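Local coordinates for protein UDP-N-acetylglucosamine 3-dehydrogenase (Acidithiobacillus ferrooxidans, PDB 7BVJ) that catalyses the NAD(+)-dependent oxidation of the glucosamine 3-position of UDP-N-acetylglucosamine to a ketone, a step in lipid A biosynthesis, at residues Val64-Pro69 and Val85-Glu90; Ile89-Thr94 and Ile116-Arg121; Gly7-Gly12 and Gly30-Asn35. All blocks are in the same frame, centred on the assembly; numbering follows the deposited sequence.

Contact 1 of 3, residues Val64-Pro69 and Val85-Glu90. With NAD (nicotinamide-adenine-dinucleotide), chain E.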
loop_
_atom_site.group_PDB
_atom_site.type_symbol
_atom_site.label_atom_id
_atom_site.label_comp_id
_atom_site.label_asym_id
_atom_site.label_seq_id
_atom_site.Cartn_x
_atom_site.Cartn_y
_atom_site.Cartn_z
ATOM N N VAL A 64 -7.356 2.555 15.637
ATOM C CA VAL A 64 -5.981 2.097 15.735
ATOM C C VAL A 64 -5.399 1.870 14.348
ATOM O O VAL A 64 -6.113 1.587 13.376
ATOM C CB VAL A 64 -5.850 0.799 16.561
ATOM C CG1 VAL A 64 -6.365 1.000 17.978
ATOM C CG2 VAL A 64 -6.591 -0.326 15.855
ATOM N N SER A 65 -4.081 1.992 14.275
ATOM C CA SER A 65 -3.312 1.342 13.223
ATOM C C SER A 65 -2.815 -0.022 13.711
ATOM O O SER A 65 -2.369 -0.164 14.852
ATOM C CB SER A 65 -2.129 2.215 12.786
ATOM O OG SER A 65 -2.558 3.255 11.904
ATOM N N ILE A 66 -2.916 -1.021 12.840
ATOM C CA ILE A 66 -2.436 -2.377 13.097
ATOM C C ILE A 66 -1.232 -2.605 12.196
ATOM O O ILE A 66 -1.362 -2.683 10.963
ATOM C CB ILE A 66 -3.525 -3.428 12.852
ATOM C CG1 ILE A 66 -4.580 -3.356 13.954
ATOM C CG2 ILE A 66 -2.934 -4.805 12.778
ATOM C CD1 ILE A 66 -5.883 -4.006 13.562
ATOM N N VAL A 67 -0.051 -2.656 12.819
ATOM C CA VAL A 67 1.214 -2.729 12.101
ATOM C C VAL A 67 2.006 -3.942 12.589
ATOM O O VAL A 67 3.223 -3.863 12.797
ATOM C CB VAL A 67 2.015 -1.422 12.238
ATOM C CG1 VAL A 67 3.015 -1.318 11.089
ATOM C CG2 VAL A 67 1.081 -0.213 12.245
ATOM N N THR A 68 1.305 -5.034 12.865
ATOM C CA THR A 68 1.899 -6.296 13.279
ATOM C C THR A 68 2.218 -7.148 12.051
ATOM O O THR A 68 1.886 -6.772 10.921
ATOM C CB THR A 68 0.934 -6.999 14.225
ATOM O OG1 THR A 68 -0.322 -7.187 13.556
ATOM C CG2 THR A 68 0.735 -6.153 15.511
ATOM N N PRO A 69 2.892 -8.300 12.215
ATOM C CA PRO A 69 3.176 -9.138 11.038
ATOM C C PRO A 69 1.890 -9.605 10.377
ATOM O O PRO A 69 0.878 -9.835 11.038
ATOM C CB PRO A 69 3.986 -10.315 11.614
ATOM C CG PRO A 69 4.665 -9.733 12.805
ATOM C CD PRO A 69 3.618 -8.800 13.403
ATOM N N VAL A 85 -13.764 -0.705 17.509
ATOM C CA VAL A 85 -12.668 0.218 17.224
ATOM C C VAL A 85 -12.374 0.180 15.719
ATOM O O VAL A 85 -12.193 -0.899 15.138
ATOM C CB VAL A 85 -11.422 -0.133 18.066
ATOM C CG1 VAL A 85 -10.179 0.639 17.592
ATOM C CG2 VAL A 85 -11.679 0.130 19.577
ATOM N N HIS A 86 -12.343 1.354 15.087
ATOM C CA HIS A 86 -11.994 1.442 13.669
ATOM C C HIS A 86 -10.523 1.072 13.448
ATOM O O HIS A 86 -9.673 1.257 14.329
ATOM C CB HIS A 86 -12.246 2.850 13.133
ATOM C CG HIS A 86 -13.580 3.437 13.503
ATOM N ND1 HIS A 86 -14.732 3.203 12.783
ATOM C CD2 HIS A 86 -13.928 4.299 14.486
ATOM C CE1 HIS A 86 -15.739 3.864 13.328
ATOM N NE2 HIS A 86 -15.273 4.547 14.356
ATOM N N CYS A 87 -10.210 0.571 12.244
ATOM C CA CYS A 87 -8.901 -0.026 11.967
ATOM C C CYS A 87 -8.303 0.461 10.656
ATOM O O CYS A 87 -8.953 0.401 9.604
ATOM C CB CYS A 87 -9.006 -1.561 11.910
ATOM S SG CYS A 87 -9.404 -2.304 13.454
ATOM N N LEU A 88 -7.060 0.921 10.723
ATOM C CA LEU A 88 -6.188 1.057 9.558
ATOM C C LEU A 88 -5.145 -0.072 9.635
ATOM O O LEU A 88 -4.293 -0.082 10.532
ATOM C CB LEU A 88 -5.541 2.449 9.523
ATOM C CG LEU A 88 -4.310 2.692 8.643
ATOM C CD1 LEU A 88 -4.613 2.367 7.182
ATOM C CD2 LEU A 88 -3.788 4.110 8.785
ATOM N N ILE A 89 -5.222 -1.035 8.715
ATOM C CA ILE A 89 -4.336 -2.197 8.709
ATOM C C ILE A 89 -3.226 -1.958 7.696
ATOM O O ILE A 89 -3.497 -1.620 6.534
ATOM C CB ILE A 89 -5.105 -3.484 8.372
ATOM C CG1 ILE A 89 -6.217 -3.729 9.392
ATOM C CG2 ILE A 89 -4.143 -4.688 8.298
ATOM C CD1 ILE A 89 -7.077 -4.924 9.076
ATOM N N GLU A 90 -1.978 -2.126 8.122
ATOM C CA GLU A 90 -0.886 -2.006 7.163
ATOM C C GLU A 90 -1.052 -3.046 6.055
ATOM O O GLU A 90 -1.630 -4.117 6.257
ATOM C CB GLU A 90 0.462 -2.155 7.877
ATOM C CG GLU A 90 1.713 -2.013 7.004
ATOM C CD GLU A 90 1.789 -0.684 6.231
ATOM O OE1 GLU A 90 1.432 0.382 6.791
ATOM O OE2 GLU A 90 2.230 -0.717 5.056
HETATM P PA NAD E . 8.687 -5.300 12.446
HETATM O O1A NAD E . 8.664 -6.719 12.898
HETATM O O2A NAD E . 9.768 -4.259 12.575
HETATM O O5B NAD E . 7.474 -4.652 13.526
HETATM C C5B NAD E . 6.693 -5.735 13.973
HETATM C C4B NAD E . 6.155 -5.421 15.373
HETATM O O4B NAD E . 5.005 -6.190 15.629
HETATM C C3B NAD E . 7.242 -5.874 16.359
HETATM O O3B NAD E . 7.413 -4.774 17.177
HETATM C C2B NAD E . 6.587 -7.054 17.098
HETATM O O2B NAD E . 6.953 -7.084 18.475
HETATM C C1B NAD E . 5.119 -6.646 16.980
HETATM N N9A NAD E . 4.178 -7.755 17.074
HETATM C C8A NAD E . 4.234 -9.034 16.564
HETATM N N7A NAD E . 3.146 -9.752 16.834
HETATM C C5A NAD E . 2.332 -8.905 17.552
HETATM C C6A NAD E . 1.046 -9.074 18.127
HETATM N N6A NAD E . 0.391 -10.282 18.008
HETATM N N1A NAD E . 0.466 -8.041 18.803
HETATM C C2A NAD E . 1.188 -6.873 18.887
HETATM N N3A NAD E . 2.406 -6.569 18.387
HETATM C C4A NAD E . 2.956 -7.635 17.721
HETATM O O3 NAD E . 8.237 -5.052 10.910
HETATM P PN NAD E . 7.735 -3.607 10.435
HETATM O O1N NAD E . 7.110 -2.611 11.378
HETATM O O2N NAD E . 8.666 -3.386 9.292
HETATM O O5D NAD E . 6.287 -3.962 9.435
#
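Leu88 O is gripped twice by the facing strand. The backbone N of Ile66 donates to Leu88 O at 2.8 Å, and Ser65 CA brings a CA-H...O contact to the same oxygen at 3.2 Å. Three more backbone bonds complete the parallel ladder: Val64 N to His86 O, Leu88 N to Val64 O, and Glu90 N to Ile66 O. On one face Cys87 SG touches two aliphatic tips of the facing strand, Ile66 CD1 at 3.9 Å and Val64 CG2 at 4.2 Å. The side chains of Ile66 and Ile89 lie next to each other and point the same way. On the other face Ser65 OG is 3.5 Å from Leu88 CD2. Chi1 of -79° sets OG anti to its own carbonyl carbon, on the side of helix 13-25, where it hydrogen-bonds Tyr22 and His18. Beyond the strand, Pro69 CD approaches NAD C8A at 3.2 Å, and Thr68 CG2 also touches the adenine. Strands 63-66 and 86-90 belong, with helix 73-82, to one beta-alpha-beta unit of the Rossmann domain. Helix 73-82 packs on the face of Ile66, Cys87 and Ile89. Helices 13-25 and 268-282 meet Leu88 on the other, and strand 5-9 flanks strand 63-66.

Contact 2 of 3, residues Ile89-Thr94 and Ile116-Arg121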
loop_
_atom_site.group_PDB
_atom_site.type_symbol
_atom_site.label_atom_id
_atom_site.label_comp_id
_atom_site.label_asym_id
_atom_site.label_seq_id
_atom_site.Cartn_x
_atom_site.Cartn_y
_atom_site.Cartn_z
ATOM N N ILE A 89 -5.222 -1.035 8.715
ATOM C CA ILE A 89 -4.336 -2.197 8.709
ATOM C C ILE A 89 -3.226 -1.958 7.696
ATOM O O ILE A 89 -3.497 -1.620 6.534
ATOM C CB ILE A 89 -5.105 -3.484 8.372
ATOM C CG1 ILE A 89 -6.217 -3.729 9.392
ATOM C CG2 ILE A 89 -4.143 -4.688 8.298
ATOM C CD1 ILE A 89 -7.077 -4.924 9.076
ATOM N N GLU A 90 -1.978 -2.126 8.122
ATOM C CA GLU A 90 -0.886 -2.006 7.163
ATOM C C GLU A 90 -1.052 -3.046 6.055
ATOM O O GLU A 90 -1.630 -4.117 6.257
ATOM C CB GLU A 90 0.462 -2.155 7.877
ATOM C CG GLU A 90 1.713 -2.013 7.004
ATOM C CD GLU A 90 1.789 -0.684 6.231
ATOM O OE1 GLU A 90 1.432 0.382 6.791
ATOM O OE2 GLU A 90 2.230 -0.717 5.056
ATOM N N LYS A 91 -0.613 -2.693 4.849
ATOM C CA LYS A 91 -0.631 -3.665 3.766
ATOM C C LYS A 91 0.455 -4.718 3.992
ATOM O O LYS A 91 1.510 -4.426 4.559
ATOM C CB LYS A 91 -0.424 -2.979 2.415
ATOM C CG LYS A 91 0.946 -2.342 2.251
ATOM C CD LYS A 91 1.941 -3.277 1.552
ATOM C CE LYS A 91 3.340 -2.666 1.581
ATOM N NZ LYS A 91 4.426 -3.664 1.784
ATOM N N PRO A 92 0.221 -5.960 3.559
ATOM C CA PRO A 92 -1.034 -6.433 2.973
ATOM C C PRO A 92 -2.097 -6.762 4.010
ATOM O O PRO A 92 -1.778 -7.074 5.151
ATOM C CB PRO A 92 -0.608 -7.682 2.203
ATOM C CG PRO A 92 0.596 -8.159 2.895
ATOM C CD PRO A 92 1.300 -6.960 3.449
ATOM N N PHE A 93 -3.350 -6.671 3.568
ATOM C CA PHE A 93 -4.535 -6.888 4.394
ATOM C C PHE A 93 -4.403 -8.134 5.270
ATOM O O PHE A 93 -4.425 -8.048 6.508
ATOM C CB PHE A 93 -5.739 -6.999 3.446
ATOM C CG PHE A 93 -7.090 -6.892 4.106
ATOM C CD1 PHE A 93 -7.226 -6.803 5.489
ATOM C CD2 PHE A 93 -8.241 -6.873 3.317
ATOM C CE1 PHE A 93 -8.472 -6.706 6.075
ATOM C CE2 PHE A 93 -9.502 -6.773 3.892
ATOM C CZ PHE A 93 -9.620 -6.693 5.278
ATOM N N THR A 94 -4.288 -9.304 4.641
ATOM C CA THR A 94 -4.256 -10.593 5.341
ATOM C C THR A 94 -3.406 -11.571 4.528
ATOM O O THR A 94 -2.775 -11.199 3.534
ATOM C CB THR A 94 -5.668 -11.165 5.538
ATOM O OG1 THR A 94 -6.362 -11.179 4.277
ATOM C CG2 THR A 94 -6.466 -10.369 6.549
ATOM N N ILE A 116 -6.938 -0.098 4.564
ATOM C CA ILE A 116 -5.703 -0.845 4.374
ATOM C C ILE A 116 -4.618 0.155 3.996
ATOM O O ILE A 116 -4.861 1.074 3.206
ATOM C CB ILE A 116 -5.853 -1.940 3.295
ATOM C CG1 ILE A 116 -7.145 -2.731 3.496
ATOM C CG2 ILE A 116 -4.671 -2.903 3.334
ATOM C CD1 ILE A 116 -7.312 -3.317 4.900
ATOM N N GLY A 117 -3.425 -0.024 4.560
ATOM C CA GLY A 117 -2.313 0.875 4.310
ATOM C C GLY A 117 -1.631 0.731 2.959
ATOM O O GLY A 117 -0.476 0.305 2.881
ATOM N N HIS A 118 -2.324 1.120 1.886
ATOM C CA HIS A 118 -1.756 1.090 0.543
ATOM C C HIS A 118 -1.265 2.491 0.199
ATOM O O HIS A 118 -1.910 3.262 -0.528
ATOM C CB HIS A 118 -2.778 0.557 -0.451
ATOM C CG HIS A 118 -2.840 -0.937 -0.471
ATOM N ND1 HIS A 118 -1.794 -1.710 -0.919
ATOM C CD2 HIS A 118 -3.798 -1.799 -0.057
ATOM C CE1 HIS A 118 -2.115 -2.987 -0.813
ATOM N NE2 HIS A 118 -3.324 -3.069 -0.286
ATOM N N ILE A 119 -0.059 2.780 0.699
ATOM C CA ILE A 119 0.480 4.135 0.765
ATOM C C ILE A 119 0.617 4.789 -0.611
ATOM O O ILE A 119 0.423 6.007 -0.738
ATOM C CB ILE A 119 1.822 4.124 1.532
ATOM C CG1 ILE A 119 2.253 5.553 1.892
ATOM C CG2 ILE A 119 2.923 3.369 0.751
ATOM C CD1 ILE A 119 3.089 5.659 3.160
ATOM N N LYS A 120 0.902 4.017 -1.664
ATOM C CA LYS A 120 1.208 4.514 -3.035
ATOM C C LYS A 120 0.007 5.251 -3.623
ATOM O O LYS A 120 0.181 5.979 -4.510
ATOM C CB LYS A 120 1.611 3.341 -3.926
ATOM C CG LYS A 120 3.037 3.281 -4.409
ATOM C CD LYS A 120 4.008 2.814 -3.396
ATOM C CE LYS A 120 4.899 3.953 -2.955
ATOM N NZ LYS A 120 5.694 3.572 -1.778
ATOM N N ARG A 121 -1.175 5.006 -3.101
ATOM C CA ARG A 121 -2.348 5.718 -3.581
ATOM C C ARG A 121 -2.275 7.199 -3.257
ATOM O O ARG A 121 -2.863 8.005 -3.988
ATOM C CB ARG A 121 -3.622 5.141 -2.980
ATOM C CG ARG A 121 -3.978 3.741 -3.404
ATOM C CD ARG A 121 -5.384 3.420 -2.997
ATOM N NE ARG A 121 -5.834 2.125 -3.503
ATOM C CZ ARG A 121 -7.110 1.829 -3.709
ATOM N NH1 ARG A 121 -8.035 2.730 -3.435
ATOM N NH2 ARG A 121 -7.463 0.646 -4.172
HETATM O O HOH W 1 -3.916 -5.704 0.530
#
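Ile89 and Ile116 form a parallel bridge, with their CA atoms 4.7 Å apart, and Gly117 N donates to Ile89 O; this bond refines unusually short, so its exact length is doubtful. Beyond the bridge Gly117 is the centre of an inverse gamma turn, closed by His118 N on Ile116 O at 2.9 Å. A side chain at Gly117 would press on Glu90 OE1, which is hydrogen-bonded to His18. Ile116 carries most of the apolar contact. Its chi2 of -54° puts CD1 over one face of the Phe93 ring in a CH-pi contact, 3.6 Å from the centroid and displaced toward the rim. The same methyl reaches Ile89 CB at 4.1 Å. Phe93 also packs against Ala100 and Leu103 of helix 97-110. An alanine in place of Phe93 would probably leave Ile116 CD1 without its ring face and open a gap beside that helix.

Glu90, Lys91 and Pro92, with a cis peptide bond before the proline, form the Glu-Lys-Pro motif of the Gfo/Idh/MocA family. Lys91 or His164 is the likely base that deprotonates the substrate 3''-hydroxyl, and the two side chains touch. Lys91 NZ hydrogen-bonds Asp160 O. Nearer the backbone, Lys91 CB makes a CH-pi contact over one face of the His118 ring, 3.9 Å from its centroid and nearest CE1. Lys91 CG, set between its own backbone N and carbonyl carbon (chi1 65°), comes to 3.1 Å from Gly117 O. A water in the plane of the His118 ring lies 2.8 Å from His118 NE2 and accepts from Phe93 N at 3.2 Å.

Contact 3 of 3, residues Gly7-Gly12 and Gly30-Asn35. With NAD (nicotinamide-adenine-dinucleotide), chain E.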
loop_
_atom_site.group_PDB
_atom_site.type_symbol
_atom_site.label_atom_id
_atom_site.label_comp_id
_atom_site.label_asym_id
_atom_site.label_seq_id
_atom_site.Cartn_x
_atom_site.Cartn_y
_atom_site.Cartn_z
ATOM N N GLY A 7 -4.619 4.809 18.720
ATOM C CA GLY A 7 -3.573 3.926 19.196
ATOM C C GLY A 7 -2.925 3.169 18.052
ATOM O O GLY A 7 -3.414 3.156 16.919
ATOM N N VAL A 8 -1.793 2.544 18.360
ATOM C CA VAL A 8 -1.093 1.681 17.419
ATOM C C VAL A 8 -0.830 0.348 18.097
ATOM O O VAL A 8 -0.331 0.300 19.225
ATOM C CB VAL A 8 0.223 2.302 16.906
ATOM C CG1 VAL A 8 0.901 1.362 15.908
ATOM C CG2 VAL A 8 -0.035 3.658 16.231
ATOM N N ILE A 9 -1.193 -0.728 17.417
ATOM C CA ILE A 9 -0.941 -2.095 17.851
ATOM C C ILE A 9 0.190 -2.620 16.981
ATOM O O ILE A 9 0.004 -2.834 15.776
ATOM C CB ILE A 9 -2.194 -2.965 17.716
ATOM C CG1 ILE A 9 -3.320 -2.394 18.594
ATOM C CG2 ILE A 9 -1.846 -4.442 17.992
ATOM C CD1 ILE A 9 -4.684 -3.004 18.322
ATOM N N GLY A 10 1.372 -2.769 17.573
ATOM C CA GLY A 10 2.548 -3.170 16.829
ATOM C C GLY A 10 3.397 -1.967 16.473
ATOM O O GLY A 10 3.088 -1.265 15.510
ATOM N N VAL A 11 4.460 -1.725 17.235
ATOM C CA VAL A 11 5.275 -0.528 17.072
ATOM C C VAL A 11 6.726 -0.863 16.751
ATOM O O VAL A 11 7.651 -0.216 17.248
ATOM C CB VAL A 11 5.175 0.398 18.292
ATOM C CG1 VAL A 11 3.894 1.224 18.188
ATOM C CG2 VAL A 11 5.218 -0.409 19.584
ATOM N N GLY A 12 6.943 -1.870 15.919
ATOM C CA GLY A 12 8.260 -2.037 15.337
ATOM C C GLY A 12 8.624 -0.898 14.401
ATOM O O GLY A 12 8.199 0.245 14.616
ATOM N N GLY A 30 -1.836 5.766 23.240
ATOM C CA GLY A 30 -0.608 5.010 23.410
ATOM C C GLY A 30 -0.521 3.843 22.437
ATOM O O GLY A 30 -1.179 3.822 21.397
ATOM N N VAL A 31 0.311 2.872 22.818
ATOM C CA VAL A 31 0.769 1.821 21.928
ATOM C C VAL A 31 0.785 0.491 22.677
ATOM O O VAL A 31 0.840 0.439 23.911
ATOM C CB VAL A 31 2.172 2.159 21.370
ATOM C CG1 VAL A 31 2.109 3.384 20.430
ATOM C CG2 VAL A 31 3.126 2.437 22.514
ATOM N N PHE A 32 0.692 -0.594 21.912
ATOM C CA PHE A 32 0.868 -1.939 22.433
ATOM C C PHE A 32 1.742 -2.723 21.469
ATOM O O PHE A 32 1.563 -2.644 20.251
ATOM C CB PHE A 32 -0.456 -2.703 22.626
ATOM C CG PHE A 32 -0.250 -4.159 23.003
ATOM C CD1 PHE A 32 0.046 -4.510 24.318
ATOM C CD2 PHE A 32 -0.289 -5.160 22.036
ATOM C CE1 PHE A 32 0.276 -5.838 24.673
ATOM C CE2 PHE A 32 -0.055 -6.501 22.379
ATOM C CZ PHE A 32 0.216 -6.835 23.708
ATOM N N ASP A 33 2.667 -3.494 22.024
ATOM C CA ASP A 33 3.518 -4.393 21.263
ATOM C C ASP A 33 3.736 -5.643 22.109
ATOM O O ASP A 33 3.691 -5.586 23.344
ATOM C CB ASP A 33 4.849 -3.711 20.887
ATOM C CG ASP A 33 5.590 -4.437 19.770
ATOM O OD1 ASP A 33 6.103 -5.550 20.023
ATOM O OD2 ASP A 33 5.653 -3.896 18.641
ATOM N N GLU A 34 3.917 -6.785 21.442
ATOM C CA GLU A 34 4.160 -8.014 22.195
ATOM C C GLU A 34 5.493 -7.945 22.929
ATOM O O GLU A 34 5.664 -8.589 23.964
ATOM C CB GLU A 34 4.092 -9.243 21.278
ATOM C CG GLU A 34 5.256 -9.378 20.310
ATOM C CD GLU A 34 5.516 -10.811 19.843
ATOM O OE1 GLU A 34 4.551 -11.590 19.636
ATOM O OE2 GLU A 34 6.709 -11.154 19.677
ATOM N N ASN A 35 6.421 -7.139 22.434
ATOM C CA ASN A 35 7.716 -6.908 23.069
ATOM C C ASN A 35 7.572 -5.665 23.947
ATOM O O ASN A 35 7.503 -4.540 23.441
ATOM C CB ASN A 35 8.782 -6.762 21.980
ATOM C CG ASN A 35 10.188 -6.548 22.527
ATOM O OD1 ASN A 35 10.445 -5.615 23.289
ATOM N ND2 ASN A 35 11.115 -7.407 22.107
HETATM P PA NAD E . 8.687 -5.300 12.446
HETATM O O1A NAD E . 8.664 -6.719 12.898
HETATM O O2A NAD E . 9.768 -4.259 12.575
HETATM O O5B NAD E . 7.474 -4.652 13.526
HETATM C C5B NAD E . 6.693 -5.735 13.973
HETATM C C4B NAD E . 6.155 -5.421 15.373
HETATM O O4B NAD E . 5.005 -6.190 15.629
HETATM C C3B NAD E . 7.242 -5.874 16.359
HETATM O O3B NAD E . 7.413 -4.774 17.177
HETATM C C2B NAD E . 6.587 -7.054 17.098
HETATM O O2B NAD E . 6.953 -7.084 18.475
HETATM C C1B NAD E . 5.119 -6.646 16.980
HETATM N N9A NAD E . 4.178 -7.755 17.074
HETATM C C8A NAD E . 4.234 -9.034 16.564
HETATM N N7A NAD E . 3.146 -9.752 16.834
HETATM C C5A NAD E . 2.332 -8.905 17.552
HETATM C C6A NAD E . 1.046 -9.074 18.127
HETATM N N6A NAD E . 0.391 -10.282 18.008
HETATM N N1A NAD E . 0.466 -8.041 18.803
HETATM C C2A NAD E . 1.188 -6.873 18.887
HETATM N N3A NAD E . 2.406 -6.569 18.387
HETATM C C4A NAD E . 2.956 -7.635 17.721
HETATM O O3 NAD E . 8.237 -5.052 10.910
HETATM P PN NAD E . 7.735 -3.607 10.435
HETATM O O1N NAD E . 7.110 -2.611 11.378
HETATM O O2N NAD E . 8.666 -3.386 9.292
HETATM O O5D NAD E . 6.287 -3.962 9.435
#
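Asp33 links Val11 of the glycine-rich turn to the adenosine ribose of NAD. Its OD2 accepts from Val11 N at 2.8 Å through the anti lone pair, and from NAD O3B. Its OD1 accepts from NAD O2B. Both ribose bonds are modelled too short to trust. Chi1 of -163° sets CG anti to the backbone N, facing the turn. Asn35 N donates to Asp33 OD1 at 2.9 Å in an Asx turn, which helps fix the carboxylate. The adenine lies near Phe32, with Phe32 CE2 3.7 Å from NAD C2A. Ile9 CG2 sits at the edge of the Phe32 ring. A side chain on Gly12 would strike NAD O5B.

Behind this shell, Val11 CG1 packs on Val31 CG1 at 3.6 Å, their side chains crossing at about a right angle. Val11 CG2 rests on Asp33 CB, also at 3.6 Å. Two sound backbone bonds hold the strands parallel: Phe32 N to Val8 O at 3.0 Å, and Gly10 N to Phe32 O at 2.7 Å. Gly10, Gly12 and Gly15 fit the GxGxxG fingerprint of a Rossmann fold, and an acidic residue after the second strand that binds the ribose hydroxyls is the classical mark of an NAD site.

From the N terminus, contact 3 closes first, bringing strand 27-32 back beside strand 5-9 after helix 13-25. Contact 1 closes the next loop, around helix 73-82, and contact 2 a third, around helix 97-110. None nests in or crosses another. Contacts 1 and 2 follow on directly, sharing Ile89 and Glu90 of strand 86-90. Contacts 3 and 1 are joined across the sheet, where Ile9 probably hydrogen-bonds Ser65 and Val67, and both touch NAD. Contacts 2 and 3 do not meet; their nearest atoms are about 8 Å apart. Together they tie five neighbouring strands of the parallel Rossmann sheet, in the order 27-32, 5-9, 63-66, 86-90, 114-117.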